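Local coordinates for fructooligosaccharide ABC transporter substrate-binding protein FusA (Streptococcus pneumoniae, PDB 5G5Y), which binds kestose, nystose and longer fructooligosaccharides, but not sucrose, as the solute-binding component of the FusABC-MsmK importer, at residues D159-L164 with K240-K245; F196-F201 with K232-L237; E246-D251 with E452-G457; H250-Y255 with Y267-K272. All coordinates share one frame; numbering follows the deposited sequence.

Contacts 1, 2 and 3 lie around helix 225-239, their centres 12 to 14 Å apart. Contact 2 uses the helix itself, contact 1 the turn that follows it, and contact 3 the loop beyond that turn together with the end of helix 429-455. Contacts 1 and 2 meet where Ile161 CD1 lies 3.6 Å from Phe233 CE1. Between contacts 2 and 3, Arg235 NH1 stands 3.0 Å from Ile454 O, a probable hydrogen bond. Contact 4 shares His250 and Asp251 with contact 3 and leads to the sugar site: it contains the substrate-binding residue Trp270. In contact 1 the Leu242 side chain is about 9 Å from that of calcium-binding Glu180 and about 13 Å from the ion.

Contact 1. Residues D159-L164 with K240-K245; sequences DLIKVL and KGLIDK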
# COMPACT_ATOMS: atom_id res chain seq x y z
N ASP A 159 -17.95 6.12 24.83
CA ASP A 159 -19.21 5.89 24.07
C ASP A 159 -19.19 4.61 23.29
O ASP A 159 -20.21 3.88 23.23
CB ASP A 159 -19.49 6.99 23.02
CG ASP A 159 -19.81 8.33 23.60
OD1 ASP A 159 -20.19 8.41 24.79
OD2 ASP A 159 -19.67 9.33 22.84
N LEU A 160 -18.04 4.31 22.68
CA LEU A 160 -17.92 3.08 21.91
C LEU A 160 -18.12 1.87 22.81
O LEU A 160 -18.78 0.94 22.42
CB LEU A 160 -16.55 2.99 21.21
CG LEU A 160 -16.27 1.73 20.39
CD1 LEU A 160 -17.30 1.53 19.26
CD2 LEU A 160 -14.86 1.72 19.87
N ILE A 161 -17.54 1.88 24.00
CA ILE A 161 -17.77 0.75 24.91
C ILE A 161 -19.30 0.57 25.15
O ILE A 161 -19.80 -0.55 25.03
CB ILE A 161 -17.03 0.93 26.23
CG1 ILE A 161 -15.51 0.82 26.03
CG2 ILE A 161 -17.47 -0.14 27.23
CD1 ILE A 161 -14.70 1.27 27.22
N LYS A 162 -20.02 1.67 25.41
CA LYS A 162 -21.49 1.64 25.69
C LYS A 162 -22.27 1.12 24.49
O LYS A 162 -23.12 0.26 24.62
CB LYS A 162 -22.02 3.02 26.10
CG LYS A 162 -21.44 3.60 27.40
CD LYS A 162 -22.09 4.92 27.80
CE LYS A 162 -21.23 5.75 28.77
NZ LYS A 162 -20.26 6.66 28.09
N VAL A 163 -21.92 1.58 23.29
CA VAL A 163 -22.52 1.04 22.07
C VAL A 163 -22.25 -0.44 21.85
O VAL A 163 -23.15 -1.19 21.43
CB VAL A 163 -22.05 1.89 20.85
CG1 VAL A 163 -22.26 1.17 19.53
CG2 VAL A 163 -22.78 3.20 20.86
N LEU A 164 -21.01 -0.88 22.06
CA LEU A 164 -20.71 -2.28 21.88
C LEU A 164 -21.49 -3.17 22.89
O LEU A 164 -21.90 -4.28 22.56
CB LEU A 164 -19.20 -2.54 22.01
CG LEU A 164 -18.33 -1.83 20.95
CD1 LEU A 164 -16.87 -2.00 21.28
CD2 LEU A 164 -18.61 -2.31 19.54
N LYS A 240 -15.07 -7.22 28.90
CA LYS A 240 -16.53 -7.06 28.77
C LYS A 240 -17.22 -8.02 27.81
O LYS A 240 -18.40 -7.87 27.56
CB LYS A 240 -16.84 -5.62 28.43
CG LYS A 240 -16.46 -4.69 29.56
CD LYS A 240 -16.56 -3.24 29.14
CE LYS A 240 -15.82 -2.32 30.09
NZ LYS A 240 -16.63 -2.03 31.30
N GLY A 241 -16.49 -8.99 27.25
CA GLY A 241 -17.05 -9.95 26.28
C GLY A 241 -17.46 -9.33 24.95
O GLY A 241 -18.38 -9.80 24.29
N LEU A 242 -16.77 -8.27 24.55
CA LEU A 242 -17.19 -7.53 23.36
C LEU A 242 -16.42 -7.93 22.11
O LEU A 242 -16.85 -7.58 21.00
CB LEU A 242 -17.06 -6.03 23.64
CG LEU A 242 -17.88 -5.48 24.81
CD1 LEU A 242 -17.54 -4.01 25.12
CD2 LEU A 242 -19.38 -5.66 24.57
N ILE A 243 -15.31 -8.67 22.26
CA ILE A 243 -14.48 -9.06 21.13
C ILE A 243 -14.89 -10.43 20.62
O ILE A 243 -15.15 -11.34 21.40
CB ILE A 243 -12.95 -9.05 21.47
CG1 ILE A 243 -12.52 -7.65 21.95
CG2 ILE A 243 -12.14 -9.47 20.25
CD1 ILE A 243 -11.03 -7.51 22.25
N ASP A 244 -14.96 -10.54 19.29
CA ASP A 244 -15.05 -11.81 18.58
C ASP A 244 -14.17 -12.88 19.23
O ASP A 244 -12.95 -12.74 19.29
CB ASP A 244 -14.63 -11.56 17.10
CG ASP A 244 -15.05 -12.68 16.16
OD1 ASP A 244 -15.18 -13.82 16.62
OD2 ASP A 244 -15.20 -12.42 14.93
N LYS A 245 -14.78 -13.98 19.71
CA LYS A 245 -13.96 -15.06 20.33
C LYS A 245 -12.89 -15.69 19.42
O LYS A 245 -11.95 -16.31 19.92
CB LYS A 245 -14.82 -16.14 21.03
CG LYS A 245 -16.07 -16.59 20.28
CD LYS A 245 -16.46 -18.04 20.59
CE LYS A 245 -17.44 -18.59 19.56
NZ LYS A 245 -16.76 -18.94 18.27
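An apolar contact, mostly buried, joins one side of helix 157-169 to the turn that follows helix 225-239, with Leu242 reaching Ile161 and Leu164. The two methyls of Leu242 divide the contact. CD1 mainly meets side chains: it lies 3.8 Å from Leu164 CB and also approaches Ile161, where the methyl-to-methyl distance from Leu242 CD1 to Ile161 CG2 is 4.4 Å. CD2 mainly settles on the helix backbone, 3.5 Å from Leu164 O. The Leu164 side chain continues onto Pro182 and Phe183, so the same helix face also meets strand 181-183. What delivers Leu242 is a Schellman motif: Gly241, with positive phi (66°), is its C-prime residue, Leu242 N bonds back to Leu237 O and Gly241 N to Gln238 O. The chain thereby leaves the helix with Leu242 directed at helix 157-169. Nearer the surface, Lys240 contributes its aliphatic chain, crossing Ile161 at about a right angle with Lys240 CD 3.8 Å from Ile161 CG2. That methyl is anti to the backbone N of Ile161, while the CG1 branch, anti to the carbonyl carbon (chi1 -69°), packs on Phe233 and Leu237 of helix 225-239.

Contact 2. Residues F196-F201 with K232-L237; sequences FLFAAF and KFIRQL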
# COMPACT_ATOMS: atom_id res chain seq x y z
N PHE A 196 -5.64 1.15 14.17
CA PHE A 196 -6.25 2.46 13.89
C PHE A 196 -6.78 3.22 15.14
O PHE A 196 -6.65 4.46 15.27
CB PHE A 196 -7.37 2.30 12.83
CG PHE A 196 -8.09 3.57 12.53
CD1 PHE A 196 -7.51 4.53 11.70
CD2 PHE A 196 -9.28 3.84 13.15
CE1 PHE A 196 -8.15 5.74 11.45
CE2 PHE A 196 -9.93 5.06 12.91
CZ PHE A 196 -9.35 6.00 12.06
N LEU A 197 -7.35 2.48 16.08
CA LEU A 197 -7.98 3.11 17.26
C LEU A 197 -6.95 3.64 18.26
O LEU A 197 -7.31 4.44 19.13
CB LEU A 197 -8.91 2.13 18.00
CG LEU A 197 -10.21 1.76 17.27
CD1 LEU A 197 -11.09 0.89 18.16
CD2 LEU A 197 -11.00 2.98 16.80
N PHE A 198 -5.70 3.20 18.19
CA PHE A 198 -4.70 3.62 19.19
C PHE A 198 -4.47 5.12 19.23
O PHE A 198 -4.13 5.65 20.30
CB PHE A 198 -3.36 2.87 18.99
CG PHE A 198 -3.34 1.51 19.64
CD1 PHE A 198 -4.50 0.71 19.74
CD2 PHE A 198 -2.17 1.02 20.20
CE1 PHE A 198 -4.47 -0.54 20.35
CE2 PHE A 198 -2.13 -0.23 20.82
CZ PHE A 198 -3.28 -1.01 20.89
N ALA A 199 -4.65 5.78 18.09
CA ALA A 199 -4.46 7.22 17.96
C ALA A 199 -5.45 8.04 18.80
O ALA A 199 -5.16 9.19 19.15
CB ALA A 199 -4.53 7.63 16.49
N ALA A 200 -6.57 7.43 19.20
CA ALA A 200 -7.43 8.04 20.21
C ALA A 200 -6.71 8.32 21.52
O ALA A 200 -7.18 9.20 22.25
CB ALA A 200 -8.70 7.22 20.44
N PHE A 201 -5.58 7.65 21.77
CA PHE A 201 -4.82 7.80 23.01
C PHE A 201 -3.60 8.65 22.83
O PHE A 201 -2.76 8.77 23.72
CB PHE A 201 -4.51 6.40 23.58
CG PHE A 201 -5.75 5.62 23.89
CD1 PHE A 201 -6.40 5.80 25.10
CD2 PHE A 201 -6.35 4.84 22.91
CE1 PHE A 201 -7.61 5.15 25.34
CE2 PHE A 201 -7.57 4.21 23.13
CZ PHE A 201 -8.18 4.34 24.37
N LYS A 232 -4.65 -1.27 26.79
CA LYS A 232 -5.51 -1.38 27.97
C LYS A 232 -6.97 -1.18 27.56
O LYS A 232 -7.85 -1.82 28.10
CB LYS A 232 -5.11 -0.39 29.04
CG LYS A 232 -3.80 -0.80 29.68
CD LYS A 232 -3.33 0.23 30.68
CE LYS A 232 -4.17 0.14 31.94
NZ LYS A 232 -3.41 0.65 33.11
N PHE A 233 -7.19 -0.36 26.53
CA PHE A 233 -8.57 -0.15 26.02
C PHE A 233 -9.11 -1.42 25.35
O PHE A 233 -10.23 -1.87 25.65
CB PHE A 233 -8.63 1.05 25.04
CG PHE A 233 -9.97 1.22 24.41
CD1 PHE A 233 -11.04 1.75 25.15
CD2 PHE A 233 -10.19 0.88 23.08
CE1 PHE A 233 -12.30 1.88 24.58
CE2 PHE A 233 -11.46 1.04 22.50
CZ PHE A 233 -12.50 1.55 23.24
N ILE A 234 -8.32 -2.05 24.48
CA ILE A 234 -8.76 -3.26 23.81
C ILE A 234 -8.96 -4.38 24.89
O ILE A 234 -9.95 -5.15 24.81
CB ILE A 234 -7.79 -3.71 22.70
CG1 ILE A 234 -7.59 -2.59 21.64
CG2 ILE A 234 -8.32 -4.98 22.01
CD1 ILE A 234 -8.85 -2.09 20.96
N ARG A 235 -8.07 -4.43 25.88
CA ARG A 235 -8.28 -5.34 27.05
C ARG A 235 -9.64 -5.14 27.76
O ARG A 235 -10.31 -6.11 28.13
CB ARG A 235 -7.13 -5.23 28.02
CG ARG A 235 -7.33 -5.97 29.33
CD ARG A 235 -7.46 -7.46 29.16
NE ARG A 235 -7.73 -8.12 30.45
CZ ARG A 235 -7.95 -9.43 30.61
NH1 ARG A 235 -7.92 -10.26 29.59
NH2 ARG A 235 -8.22 -9.90 31.82
N GLN A 236 -10.02 -3.90 27.98
CA GLN A 236 -11.35 -3.58 28.50
C GLN A 236 -12.45 -4.17 27.65
O GLN A 236 -13.37 -4.78 28.20
CB GLN A 236 -11.59 -2.08 28.60
CG GLN A 236 -10.85 -1.35 29.69
CD GLN A 236 -11.17 0.16 29.62
OE1 GLN A 236 -10.49 0.92 28.94
NE2 GLN A 236 -12.25 0.56 30.27
N LEU A 237 -12.34 -4.05 26.32
CA LEU A 237 -13.31 -4.69 25.44
C LEU A 237 -13.33 -6.19 25.62
O LEU A 237 -14.42 -6.79 25.64
CB LEU A 237 -13.07 -4.40 23.95
CG LEU A 237 -12.98 -2.94 23.58
CD1 LEU A 237 -12.80 -2.78 22.06
CD2 LEU A 237 -14.18 -2.16 24.08
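Phe201 and Phe233 meet through different first torsions: the Phe201 ring stands anti to its own carbonyl carbon (chi1 -60°), whereas Phe233 swings its ring anti to its backbone N (chi1 175°). The result brings the far end of one ring to the root of the other. Phe201 CZ lies 3.4 Å from Phe233 CB and 3.6 Å from Phe233 CG, and the side chains cross at about a right angle. With centroids 5.6 Å apart and planes at 44°, the rings meet obliquely. Leu197 meets Phe233 at a different place, its CD1 lying near the ring plane at the edge, 4.4 Å from Phe233 CE2. The third apolar pair joins Phe198 to Ile234: Ile234 CG1 comes to the edge of the Phe198 ring, 3.9 Å from CE1, and these side chains also cross at about a right angle. The Phe198 ring also pairs edge-to-face with Tyr227, in the first turn of the same helix 225-239. On the flank of the helix, Leu197 and Ile234 both touch Phe183 of strand 181-183, and Phe233 also packs on Thr157 of helix 157-169. The arrangement is an aromatic-rich hydrophobic core in which a 3-10 segment, identified by the i-to-i+3 bonds Ala200 N to Leu197 O and Phe201 N to Phe198 O, packs against the α-helix 225-239.

Contact 3. Residues E246-D251 with E452-G457; sequences EAFEHD and EWIVNG
Phe248 projects from the loop before helix 252-260 and brings its ring up to two consecutive residues at the end of helix 429-455, Ile454 and Val455. Ile454 gives the buried side of the contact and meets the far end of the ring with several atoms: its CG2 stands 3.9 Å from Phe248 CZ and its CD1 4.0 Å from the same CZ, the side chains crossing at about a right angle. Beyond the ring, Ile454 continues onto Ile234, Gln238 and Phe194. Val455, on the exposed side, offers a single methyl, CG2, which lies 3.6 Å from Phe248 CE2 and 3.7 Å from Phe248 CD2. Val455 sets this methyl anti to its carbonyl carbon, and its side chain and that of Phe248 run alongside each other with opposite headings. Val455 CG2 and Ile454 CG2 both approach the ring obliquely. Phe248 is itself only partly exposed, and its ring also pairs edge-to-face with Phe185. The helix stops just beyond: Glu452 O accepts from both Asn456 N (2.7 Å) and Gly457 N (3.0 Å), and Gly457 leaves helical angles with positive phi. The contact is thus apolar packing of a loop phenylalanine on the C-terminal end of a long helix, away from the sugar and calcium sites.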
# COMPACT_ATOMS: atom_id res chain seq x y z
N GLU A 246 -13.01 -15.51 18.10
CA GLU A 246 -12.03 -15.99 17.13
C GLU A 246 -11.05 -14.93 16.59
O GLU A 246 -10.27 -15.22 15.69
CB GLU A 246 -12.77 -16.58 15.90
CG GLU A 246 -13.87 -17.61 16.15
CD GLU A 246 -14.44 -18.11 14.81
OE1 GLU A 246 -15.30 -17.44 14.19
OE2 GLU A 246 -13.99 -19.18 14.35
N ALA A 247 -11.08 -13.71 17.12
CA ALA A 247 -10.35 -12.58 16.54
C ALA A 247 -8.84 -12.83 16.40
O ALA A 247 -8.22 -12.35 15.45
CB ALA A 247 -10.60 -11.32 17.35
N PHE A 248 -8.26 -13.61 17.31
CA PHE A 248 -6.84 -13.93 17.23
C PHE A 248 -6.52 -15.23 16.50
O PHE A 248 -5.35 -15.57 16.33
CB PHE A 248 -6.23 -13.91 18.63
CG PHE A 248 -6.28 -12.56 19.26
CD1 PHE A 248 -5.27 -11.63 19.02
CD2 PHE A 248 -7.35 -12.20 20.09
CE1 PHE A 248 -5.34 -10.36 19.59
CE2 PHE A 248 -7.41 -10.94 20.67
CZ PHE A 248 -6.41 -10.02 20.42
N GLU A 249 -7.54 -15.95 16.04
CA GLU A 249 -7.37 -17.26 15.37
C GLU A 249 -7.84 -17.32 13.93
O GLU A 249 -7.26 -18.03 13.13
CB GLU A 249 -8.13 -18.32 16.16
CG GLU A 249 -7.46 -18.65 17.47
CD GLU A 249 -8.31 -19.53 18.35
OE1 GLU A 249 -9.52 -19.27 18.49
OE2 GLU A 249 -7.75 -20.50 18.92
N HIS A 250 -8.89 -16.59 13.59
CA HIS A 250 -9.49 -16.75 12.27
C HIS A 250 -8.69 -16.16 11.12
O HIS A 250 -7.77 -15.35 11.32
CB HIS A 250 -10.93 -16.25 12.27
CG HIS A 250 -11.07 -14.79 12.59
ND1 HIS A 250 -12.28 -14.26 12.92
CD2 HIS A 250 -10.18 -13.77 12.64
CE1 HIS A 250 -12.15 -12.97 13.17
NE2 HIS A 250 -10.89 -12.65 13.01
N ASP A 251 -9.03 -16.60 9.92
CA ASP A 251 -8.40 -16.12 8.71
C ASP A 251 -9.40 -15.30 7.91
O ASP A 251 -10.52 -15.12 8.33
CB ASP A 251 -7.78 -17.29 7.91
CG ASP A 251 -8.82 -18.28 7.34
OD1 ASP A 251 -10.06 -18.07 7.41
OD2 ASP A 251 -8.34 -19.31 6.81
N GLU A 452 -1.36 -11.20 24.10
CA GLU A 452 -1.39 -11.72 25.48
C GLU A 452 -1.97 -10.73 26.43
O GLU A 452 -2.73 -11.09 27.33
CB GLU A 452 0.02 -12.06 26.00
CG GLU A 452 0.62 -13.30 25.38
CD GLU A 452 2.07 -13.55 25.81
OE1 GLU A 452 2.54 -12.91 26.79
OE2 GLU A 452 2.74 -14.40 25.14
N TRP A 453 -1.60 -9.46 26.26
CA TRP A 453 -2.13 -8.43 27.09
C TRP A 453 -3.60 -8.21 26.95
O TRP A 453 -4.24 -7.72 27.89
CB TRP A 453 -1.39 -7.12 26.88
CG TRP A 453 0.04 -7.20 27.37
CD1 TRP A 453 0.53 -7.91 28.42
CD2 TRP A 453 1.14 -6.50 26.81
NE1 TRP A 453 1.90 -7.70 28.55
CE2 TRP A 453 2.28 -6.81 27.59
CE3 TRP A 453 1.26 -5.59 25.77
CZ2 TRP A 453 3.53 -6.27 27.32
CZ3 TRP A 453 2.52 -5.04 25.50
CH2 TRP A 453 3.62 -5.36 26.28
N ILE A 454 -4.15 -8.55 25.78
CA ILE A 454 -5.59 -8.43 25.56
C ILE A 454 -6.35 -9.67 26.06
O ILE A 454 -7.39 -9.53 26.72
CB ILE A 454 -5.89 -8.19 24.07
CG1 ILE A 454 -5.39 -6.79 23.68
CG2 ILE A 454 -7.40 -8.33 23.78
CD1 ILE A 454 -5.16 -6.60 22.19
N VAL A 455 -5.84 -10.86 25.73
CA VAL A 455 -6.55 -12.10 26.04
C VAL A 455 -6.30 -12.52 27.47
O VAL A 455 -7.20 -13.04 28.10
CB VAL A 455 -6.20 -13.22 25.07
CG1 VAL A 455 -6.91 -14.52 25.47
CG2 VAL A 455 -6.62 -12.85 23.65
N ASN A 456 -5.08 -12.31 27.99
CA ASN A 456 -4.75 -12.70 29.37
C ASN A 456 -4.72 -11.50 30.33
O ASN A 456 -5.16 -11.58 31.47
CB ASN A 456 -3.41 -13.44 29.42
CG ASN A 456 -3.01 -13.82 30.85
OD1 ASN A 456 -3.63 -14.67 31.43
ND2 ASN A 456 -2.03 -13.14 31.41
N GLY A 457 -4.17 -10.38 29.88
CA GLY A 457 -4.03 -9.20 30.71
C GLY A 457 -2.59 -8.98 31.14
O GLY A 457 -1.64 -9.42 30.47

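Contact 4. Residues H250-Y255 with Y267-K272; sequences HDWNSY and YFTWDK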
# COMPACT_ATOMS: atom_id res chain seq x y z
N HIS A 250 -8.89 -16.59 13.59
CA HIS A 250 -9.49 -16.75 12.27
C HIS A 250 -8.69 -16.16 11.12
O HIS A 250 -7.77 -15.35 11.32
CB HIS A 250 -10.93 -16.25 12.27
CG HIS A 250 -11.07 -14.79 12.59
ND1 HIS A 250 -12.28 -14.26 12.92
CD2 HIS A 250 -10.18 -13.77 12.64
CE1 HIS A 250 -12.15 -12.97 13.17
NE2 HIS A 250 -10.89 -12.65 13.01
N ASP A 251 -9.03 -16.60 9.92
CA ASP A 251 -8.40 -16.12 8.71
C ASP A 251 -9.40 -15.30 7.91
O ASP A 251 -10.52 -15.12 8.33
CB ASP A 251 -7.78 -17.29 7.91
CG ASP A 251 -8.82 -18.28 7.34
OD1 ASP A 251 -10.06 -18.07 7.41
OD2 ASP A 251 -8.34 -19.31 6.81
N TRP A 252 -8.93 -14.72 6.80
CA TRP A 252 -9.72 -13.83 5.96
C TRP A 252 -11.03 -14.50 5.52
O TRP A 252 -12.09 -13.89 5.57
CB TRP A 252 -8.90 -13.47 4.74
CG TRP A 252 -9.64 -12.71 3.66
CD1 TRP A 252 -9.95 -13.17 2.40
CD2 TRP A 252 -10.10 -11.34 3.71
NE1 TRP A 252 -10.58 -12.18 1.67
CE2 TRP A 252 -10.68 -11.05 2.45
CE3 TRP A 252 -10.08 -10.34 4.70
CZ2 TRP A 252 -11.26 -9.81 2.15
CZ3 TRP A 252 -10.65 -9.10 4.40
CH2 TRP A 252 -11.23 -8.84 3.13
N ASN A 253 -10.94 -15.76 5.11
CA ASN A 253 -12.14 -16.50 4.68
C ASN A 253 -13.20 -16.58 5.76
O ASN A 253 -14.36 -16.33 5.49
CB ASN A 253 -11.75 -17.90 4.15
CG ASN A 253 -11.14 -17.84 2.75
OD1 ASN A 253 -11.49 -16.99 1.95
ND2 ASN A 253 -10.27 -18.77 2.46
N SER A 254 -12.81 -16.88 6.99
CA SER A 254 -13.79 -16.91 8.08
C SER A 254 -14.39 -15.53 8.43
O SER A 254 -15.58 -15.39 8.69
CB SER A 254 -13.17 -17.53 9.33
OG SER A 254 -14.04 -17.26 10.43
N TYR A 255 -13.51 -14.52 8.44
CA TYR A 255 -13.89 -13.13 8.76
C TYR A 255 -14.93 -12.61 7.80
O TYR A 255 -15.96 -12.07 8.20
CB TYR A 255 -12.63 -12.27 8.63
CG TYR A 255 -12.64 -10.86 9.12
CD1 TYR A 255 -12.70 -10.58 10.48
CD2 TYR A 255 -12.43 -9.79 8.24
CE1 TYR A 255 -12.62 -9.27 10.96
CE2 TYR A 255 -12.35 -8.48 8.71
CZ TYR A 255 -12.42 -8.23 10.07
OH TYR A 255 -12.35 -6.95 10.56
N TYR A 267 -16.01 -3.42 12.84
CA TYR A 267 -14.93 -4.24 12.32
C TYR A 267 -13.99 -3.36 11.47
O TYR A 267 -14.29 -2.21 11.21
CB TYR A 267 -15.43 -5.46 11.52
CG TYR A 267 -15.94 -5.13 10.14
CD1 TYR A 267 -17.20 -4.54 9.94
CD2 TYR A 267 -15.15 -5.34 9.03
CE1 TYR A 267 -17.66 -4.24 8.65
CE2 TYR A 267 -15.58 -5.01 7.75
CZ TYR A 267 -16.82 -4.46 7.55
OH TYR A 267 -17.18 -4.17 6.25
N PHE A 268 -12.85 -3.93 11.09
CA PHE A 268 -11.81 -3.22 10.33
C PHE A 268 -11.56 -3.88 8.98
O PHE A 268 -11.44 -5.09 8.89
CB PHE A 268 -10.49 -3.16 11.13
CG PHE A 268 -10.63 -2.52 12.47
CD1 PHE A 268 -11.18 -3.22 13.52
CD2 PHE A 268 -10.24 -1.19 12.67
CE1 PHE A 268 -11.36 -2.63 14.76
CE2 PHE A 268 -10.42 -0.60 13.91
CZ PHE A 268 -10.96 -1.32 14.96
N THR A 269 -11.39 -3.06 7.95
CA THR A 269 -10.96 -3.53 6.63
C THR A 269 -10.64 -2.35 5.75
O THR A 269 -10.88 -1.21 6.11
CB THR A 269 -12.03 -4.46 5.95
OG1 THR A 269 -11.39 -5.17 4.89
CG2 THR A 269 -13.21 -3.70 5.49
N TRP A 270 -10.05 -2.62 4.60
CA TRP A 270 -9.76 -1.57 3.63
C TRP A 270 -11.01 -0.94 3.06
O TRP A 270 -11.17 0.29 3.04
CB TRP A 270 -8.89 -2.11 2.54
CG TRP A 270 -8.50 -1.15 1.45
CD1 TRP A 270 -9.17 -0.94 0.28
CD2 TRP A 270 -7.32 -0.33 1.39
NE1 TRP A 270 -8.49 -0.02 -0.50
CE2 TRP A 270 -7.35 0.36 0.15
CE3 TRP A 270 -6.26 -0.10 2.26
CZ2 TRP A 270 -6.37 1.25 -0.23
CZ3 TRP A 270 -5.25 0.78 1.87
CH2 TRP A 270 -5.32 1.46 0.63
N ASP A 271 -11.92 -1.79 2.62
CA ASP A 271 -13.15 -1.36 1.96
C ASP A 271 -14.22 -2.31 2.39
O ASP A 271 -14.07 -3.51 2.15
CB ASP A 271 -12.91 -1.38 0.44
CG ASP A 271 -14.12 -0.99 -0.39
OD1 ASP A 271 -15.30 -1.04 0.06
OD2 ASP A 271 -13.88 -0.61 -1.58
N LYS A 272 -15.29 -1.78 2.98
CA LYS A 272 -16.42 -2.57 3.52
C LYS A 272 -17.04 -3.50 2.45
O LYS A 272 -17.55 -4.61 2.76
CB LYS A 272 -17.51 -1.65 4.10
CG LYS A 272 -18.30 -0.84 3.06
CD LYS A 272 -19.41 -0.03 3.70
CE LYS A 272 -20.34 0.51 2.59
NZ LYS A 272 -21.29 1.52 3.09
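Tyr267 meets Tyr255 first: the hydroxyl of Tyr255 lies at the edge of the Tyr267 ring, in its plane, with Tyr255 OH 3.6 Å from both Tyr267 CB and Tyr267 CD2. The first torsion of Tyr267 puts its ring between the backbone N and the carbonyl carbon, where CD2 also comes within 4.1 Å of Tyr255 CZ. The Tyr267 hydroxyl is engaged elsewhere, with Thr276. At Phe268 it is the backbone that matters, since its side chain leads away towards Ala139. Tyr255 OH donates to Phe268 O over 2.7 Å; the C=O...donor angle is 128° and the donor is tilted 18° from the carbonyl plane, while the oxygen lies in the plane of the Tyr255 ring. Thr269 then faces Trp252. Its OG1 sits near the plane of the indole at the edge, 4.0 Å from Trp252 CZ3, and its hydrogen-bonding partner is Glu192, which also touches Trp252 and Tyr255. Trp270, the next residue, binds substrate; it forms a cation-pi interaction with Arg404.

On the other segment, Asp251 caps helix 252-260: Ser254 N donates to Asp251 OD1 over 3.0 Å at an angle of 163°, an N-cap bond to the first turn, which carries Trp252 and Tyr255. The bond from the Tyr255 hydroxyl to the main-chain O of Phe268 therefore ties this turn to the backbone of strand 264-269, two residues before the sugar-binding Trp270, and may in this way bear on the position of that residue.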